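Local atomic coordinates of sialidase B (Streptococcus pneumoniae serotype 4, PDB entry 4XHX), a protein that cleaves alpha-(2->3)-, alpha-(2->6)- and alpha-(2->8)-linked terminal sialic acids from oligosaccharides, glycoproteins and glycolipids as a family 33 exo-sialidase. Residues Y205-T210 against D224-G229; M258-Y263 against A285-S290. The protein carries 1 engineered substitution. All coordinates share one frame; numbering follows the deposited sequence.

Contact 1. Residues Y205-T210 against D224-G229. With JKK (2-[(3-chlorobenzyl)amino]ethanesulfonic acid), chain B.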
# COMPACT_ATOMS: atom_id res chain seq x y z
N TYR A 205 -5.61 -3.32 5.75
CA TYR A 205 -4.71 -3.22 4.59
C TYR A 205 -4.52 -1.78 4.11
O TYR A 205 -5.40 -0.94 4.29
CB TYR A 205 -5.25 -4.09 3.44
CG TYR A 205 -5.61 -5.46 3.95
CD1 TYR A 205 -4.63 -6.39 4.22
CD2 TYR A 205 -6.94 -5.78 4.24
CE1 TYR A 205 -4.94 -7.64 4.73
CE2 TYR A 205 -7.27 -7.03 4.74
CZ TYR A 205 -6.27 -7.96 4.98
OH TYR A 205 -6.58 -9.21 5.48
N PHE A 206 -3.37 -1.51 3.50
CA PHE A 206 -3.08 -0.19 2.96
C PHE A 206 -2.30 -0.31 1.66
O PHE A 206 -1.49 -1.24 1.48
CB PHE A 206 -2.28 0.66 3.97
CG PHE A 206 -2.96 0.82 5.29
CD1 PHE A 206 -3.85 1.86 5.50
CD2 PHE A 206 -2.72 -0.08 6.32
CE1 PHE A 206 -4.50 2.01 6.72
CE2 PHE A 206 -3.37 0.05 7.55
CZ PHE A 206 -4.25 1.10 7.75
N ARG A 207 -2.56 0.61 0.75
CA ARG A 207 -1.78 0.72 -0.48
C ARG A 207 -1.72 2.18 -0.91
O ARG A 207 -2.44 3.02 -0.38
CB ARG A 207 -2.41 -0.11 -1.61
CG ARG A 207 -2.04 -1.58 -1.60
CD ARG A 207 -2.12 -2.15 -3.03
NE ARG A 207 -1.20 -1.49 -3.95
CZ ARG A 207 -1.18 -1.72 -5.27
NH1 ARG A 207 -2.04 -2.58 -5.80
NH2 ARG A 207 -0.31 -1.09 -6.05
N ILE A 208 -0.88 2.45 -1.91
CA ILE A 208 -0.82 3.76 -2.54
C ILE A 208 -0.39 4.89 -1.57
O ILE A 208 -1.11 5.86 -1.38
CB ILE A 208 -2.18 4.11 -3.24
CG1 ILE A 208 -2.88 2.87 -3.85
CG2 ILE A 208 -1.99 5.17 -4.29
CD1 ILE A 208 -2.07 2.11 -4.92
N PRO A 209 0.81 4.77 -0.95
CA PRO A 209 1.29 5.82 -0.05
C PRO A 209 1.64 7.10 -0.79
O PRO A 209 2.07 7.04 -1.95
CB PRO A 209 2.59 5.22 0.50
CG PRO A 209 3.07 4.29 -0.59
CD PRO A 209 1.78 3.66 -1.06
N THR A 210 1.45 8.24 -0.11
CA THR A 210 1.98 9.53 -0.56
C THR A 210 2.76 10.21 0.57
O THR A 210 2.56 9.90 1.75
CB THR A 210 0.86 10.47 -1.02
OG1 THR A 210 0.17 11.00 0.13
CG2 THR A 210 -0.12 9.70 -1.94
N ASP A 224 -4.35 4.91 0.61
CA ASP A 224 -5.59 4.14 0.52
C ASP A 224 -5.74 3.32 1.81
O ASP A 224 -4.92 2.44 2.06
CB ASP A 224 -5.52 3.12 -0.63
CG ASP A 224 -5.82 3.71 -2.00
OD1 ASP A 224 -5.60 4.93 -2.24
OD2 ASP A 224 -6.29 2.94 -2.86
N ALA A 225 -6.77 3.59 2.61
CA ALA A 225 -7.14 2.67 3.68
C ALA A 225 -8.07 1.61 3.09
O ALA A 225 -9.24 1.88 2.83
CB ALA A 225 -7.80 3.41 4.83
N ARG A 226 -7.56 0.40 2.85
CA ARG A 226 -8.33 -0.59 2.11
C ARG A 226 -8.89 -1.71 3.01
O ARG A 226 -8.14 -2.42 3.67
CB ARG A 226 -7.50 -1.18 0.95
CG ARG A 226 -6.92 -0.13 0.00
CD ARG A 226 -6.36 -0.78 -1.25
NE ARG A 226 -6.09 0.21 -2.30
CZ ARG A 226 -5.74 -0.08 -3.55
NH1 ARG A 226 -5.63 -1.35 -3.95
NH2 ARG A 226 -5.53 0.90 -4.41
N TYR A 227 -10.20 -1.84 3.02
CA TYR A 227 -10.87 -2.73 3.96
C TYR A 227 -11.07 -4.14 3.40
O TYR A 227 -10.88 -5.13 4.11
CB TYR A 227 -12.20 -2.11 4.42
CG TYR A 227 -11.97 -0.79 5.14
CD1 TYR A 227 -11.72 0.37 4.42
CD2 TYR A 227 -11.96 -0.73 6.53
CE1 TYR A 227 -11.48 1.56 5.06
CE2 TYR A 227 -11.73 0.47 7.19
CZ TYR A 227 -11.48 1.61 6.45
OH TYR A 227 -11.25 2.81 7.07
N GLY A 228 -11.43 -4.23 2.12
CA GLY A 228 -11.70 -5.53 1.51
C GLY A 228 -10.45 -6.16 0.92
O GLY A 228 -10.38 -6.39 -0.28
N GLY A 229 -9.47 -6.46 1.76
CA GLY A 229 -8.20 -6.96 1.27
C GLY A 229 -7.46 -5.86 0.53
O GLY A 229 -7.82 -4.68 0.67
CAE JKK B . -8.19 3.84 -10.21
CAF JKK B . -9.23 2.88 -10.00
CAG JKK B . -6.91 3.39 -10.61
CAH JKK B . -7.74 1.06 -10.58
CAI JKK B . -3.43 0.19 -10.51
CAJ JKK B . -2.74 -0.56 -9.40
CAK JKK B . -5.32 1.50 -11.22
CAM JKK B . -9.01 1.51 -10.18
CAN JKK B . -6.69 2.01 -10.81
NAL JKK B . -4.64 0.86 -10.12
OAA JKK B . -0.72 -1.57 -10.93
OAB JKK B . -2.58 -3.04 -10.34
OAC JKK B . -0.97 -2.47 -8.67
SAO JKK B . -1.70 -1.98 -9.84
CL JKK B . -10.29 0.36 -9.92
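Arg207 crosses over the guanidinium of Arg226 at a slant, on one face of an antiparallel hairpin. CB of Arg207 lies over one face of the Arg226 guanidinium, offset toward its rim. CD of Arg207 is 3.7 Å from Arg226 NH1. The two guanidinium planes are 48° apart. The Arg207 chain bends at chi3 (62°), and both its NH1 and NH2 donate to sulfonate atom OAC of the bound JKK, the NH2 to OAC bond being 3.0 Å. Ile208 CG1 approaches Arg226 NH2 at 3.3 Å. Arg226 is extended from CG to NE and grips Asp224 side-on in a salt bridge. Its NE meets the anti lone pair of Asp224 OD2 at 2.8 Å, and its NH2 donates to the same oxygen from above the carboxylate plane. Further out, the backbone sets the register. Asp224 N donates to Arg207 O at 2.9 Å, and Arg226 N to Tyr205 O. On the other face Phe206 packs on Ala225. Glu631 forms a salt bridge with Arg207 NE, Tyr615, the probable nucleophile, a cation-pi contact with Arg207, and Asp232, the probable proton acceptor, a salt bridge with Arg226 NH1. Arg207, Arg519 and Arg581 all bind JKK, as in the sialidase arginine triad; its sulfonate probably mimics the substrate carboxylate.

Contact 2. Residues M258-Y263 against A285-S290. With JKK (2-[(3-chlorobenzyl)amino]ethanesulfonic acid), chain B.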
# COMPACT_ATOMS: atom_id res chain seq x y z
N MET A 258 -11.07 11.52 3.00
CA MET A 258 -12.24 11.18 2.19
C MET A 258 -12.82 9.85 2.63
O MET A 258 -12.12 8.84 2.65
CB MET A 258 -11.90 11.12 0.71
CG MET A 258 -11.53 12.47 0.12
SD MET A 258 -11.50 12.42 -1.67
CE MET A 258 -10.95 14.08 -2.06
N LYS A 259 -14.10 9.83 2.97
CA LYS A 259 -14.70 8.58 3.44
C LYS A 259 -16.18 8.45 3.08
O LYS A 259 -16.90 9.43 2.98
CB LYS A 259 -14.48 8.37 4.95
CG LYS A 259 -15.45 9.13 5.84
CD LYS A 259 -15.12 8.92 7.32
CE LYS A 259 -16.15 8.08 8.06
NZ LYS A 259 -16.49 6.76 7.41
N PHE A 260 -16.61 7.21 2.90
CA PHE A 260 -18.00 6.90 2.67
C PHE A 260 -18.46 6.06 3.86
O PHE A 260 -17.65 5.49 4.57
CB PHE A 260 -18.15 6.13 1.35
CG PHE A 260 -18.14 7.01 0.12
CD1 PHE A 260 -18.94 8.15 0.05
CD2 PHE A 260 -17.37 6.67 -0.99
CE1 PHE A 260 -18.96 8.95 -1.10
CE2 PHE A 260 -17.40 7.46 -2.15
CZ PHE A 260 -18.19 8.60 -2.20
N ASN A 261 -19.77 6.00 4.08
CA ASN A 261 -20.30 5.31 5.25
C ASN A 261 -21.31 4.22 4.91
O ASN A 261 -21.95 3.68 5.80
CB ASN A 261 -20.98 6.30 6.19
CG ASN A 261 -20.15 7.55 6.41
OD1 ASN A 261 -19.13 7.51 7.09
ND2 ASN A 261 -20.60 8.67 5.85
N ASP A 262 -21.48 3.92 3.62
CA ASP A 262 -22.45 2.92 3.19
C ASP A 262 -22.12 1.51 3.70
O ASP A 262 -23.01 0.69 3.92
CB ASP A 262 -22.65 2.95 1.67
CG ASP A 262 -21.32 2.94 0.89
OD1 ASP A 262 -20.34 3.55 1.35
OD2 ASP A 262 -21.28 2.32 -0.20
N TYR A 263 -20.83 1.23 3.87
CA TYR A 263 -20.36 0.01 4.52
C TYR A 263 -19.57 0.40 5.78
O TYR A 263 -18.89 1.43 5.79
CB TYR A 263 -19.47 -0.81 3.58
CG TYR A 263 -20.23 -1.72 2.63
CD1 TYR A 263 -21.20 -1.20 1.77
CD2 TYR A 263 -19.98 -3.09 2.59
CE1 TYR A 263 -21.90 -2.02 0.90
CE2 TYR A 263 -20.68 -3.93 1.72
CZ TYR A 263 -21.63 -3.38 0.88
OH TYR A 263 -22.33 -4.18 0.02
N ALA A 285 -19.27 1.98 -2.17
CA ALA A 285 -18.60 3.09 -2.84
C ALA A 285 -17.16 3.15 -2.28
O ALA A 285 -16.90 2.63 -1.19
CB ALA A 285 -19.35 4.39 -2.58
N SER A 286 -16.23 3.73 -3.03
CA SER A 286 -14.85 3.83 -2.53
C SER A 286 -14.09 4.99 -3.14
O SER A 286 -14.48 5.54 -4.17
CB SER A 286 -14.06 2.55 -2.80
OG SER A 286 -14.03 2.29 -4.19
N PHE A 287 -12.97 5.33 -2.50
CA PHE A 287 -11.98 6.24 -3.08
C PHE A 287 -10.73 5.42 -3.39
O PHE A 287 -10.55 4.33 -2.86
CB PHE A 287 -11.63 7.36 -2.10
CG PHE A 287 -12.82 8.15 -1.65
CD1 PHE A 287 -13.56 7.73 -0.55
CD2 PHE A 287 -13.20 9.30 -2.32
CE1 PHE A 287 -14.65 8.45 -0.13
CE2 PHE A 287 -14.29 10.03 -1.91
CZ PHE A 287 -15.02 9.60 -0.81
N ILE A 288 -9.87 5.94 -4.25
CA ILE A 288 -8.65 5.22 -4.59
C ILE A 288 -7.69 6.19 -5.25
O ILE A 288 -8.12 7.08 -5.98
CB ILE A 288 -8.96 3.99 -5.50
CG1 ILE A 288 -7.69 3.26 -5.93
CG2 ILE A 288 -9.79 4.40 -6.70
CD1 ILE A 288 -7.96 1.91 -6.63
N ASP A 289 -6.40 6.03 -4.97
CA ASP A 289 -5.34 6.86 -5.55
C ASP A 289 -5.45 8.33 -5.16
O ASP A 289 -6.16 9.11 -5.78
CB ASP A 289 -5.29 6.71 -7.08
CG ASP A 289 -4.82 5.33 -7.53
OD1 ASP A 289 -4.43 4.50 -6.68
OD2 ASP A 289 -4.85 5.08 -8.75
N SER A 290 -4.70 8.72 -4.14
CA SER A 290 -4.72 10.10 -3.69
C SER A 290 -3.42 10.81 -4.05
O SER A 290 -2.38 10.18 -4.22
CB SER A 290 -4.96 10.17 -2.17
OG SER A 290 -3.93 9.49 -1.48
CAE JKK B . -8.19 3.84 -10.21
CAF JKK B . -9.23 2.88 -10.00
CAG JKK B . -6.91 3.39 -10.61
CAH JKK B . -7.74 1.06 -10.58
CAI JKK B . -3.43 0.19 -10.51
CAJ JKK B . -2.74 -0.56 -9.40
CAK JKK B . -5.32 1.50 -11.22
CAM JKK B . -9.01 1.51 -10.18
CAN JKK B . -6.69 2.01 -10.81
NAL JKK B . -4.64 0.86 -10.12
OAA JKK B . -0.72 -1.57 -10.93
OAB JKK B . -2.58 -3.04 -10.34
OAC JKK B . -0.97 -2.47 -8.67
SAO JKK B . -1.70 -1.98 -9.84
CL JKK B . -10.29 0.36 -9.92
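Asp262 OD2 accepts the backbone N-H of Ala285 in a nearly straight bond: N to OD2 is 2.8 Å, with 173° at the hydrogen. The oxygen uses its syn lone pair. CG of Asp262 stands between its backbone N and carbonyl carbon (chi1 48°), which turns the carboxylate to Ala285, just ahead of strand 286-294. Next to this bond, Ala285 CB touches Phe260 CD2 at 3.4 Å. The Phe260 ring then stacks on Phe287. The stack is offset, with centroids 4.4 Å apart and planes at 17°. Phe287 CZ lies over one face of Phe260, toward its rim.

Met258 covers the opposite face of Phe287. Its CB sits almost on the ring normal, 3.6 Å from the centroid of Phe287. Its SD comes in obliquely near CD2 and CE2, a Met-aromatic contact. The Phe287 ring is thus sandwiched between Met258 and Phe260. The Lys259 side chain starts away from segment 285-290, while its backbone N lies against the Phe287 ring. Its NZ donates to Asn261 OD1 and forms a salt bridge with Glu265.

Ile288 and Asp289 extend the same strand to the ligand. CG2 of Ile288 is 3.7 Å from CAF on the chlorobenzyl ring of JKK.

The loop 258-263 follows strand 255-256 and packs on the beginning of strand 286-294. Phe436 meets Phe287 edge-to-face, and Phe407 meets Phe260. Val307 of strand 301-308 touches both rings of the stack, while Ile239 of strand 237-244 touches Met258 and Phe287.

From the N terminus, the chain passes the lectin-like domain and enters the catalytic beta-propeller. Contact 1 comes first and closes the hairpin of strands 205-213 and 219-226. Contact 2 follows in series and closes a longer, irregular loop before strand 286-294. The two neither nest nor cross. Their centres are 11 Å apart, and they touch where two propeller sheets meet: Asp224 OD1 probably accepts from Asp289 N, at 3.1 Å, and Ile288 packs on Arg226. Both border the JKK site, at its two ends. Contact 1 pairs strands within one sheet; contact 2 ties the loop after its last strand, 255-256, to the next sheet at strand 286-294.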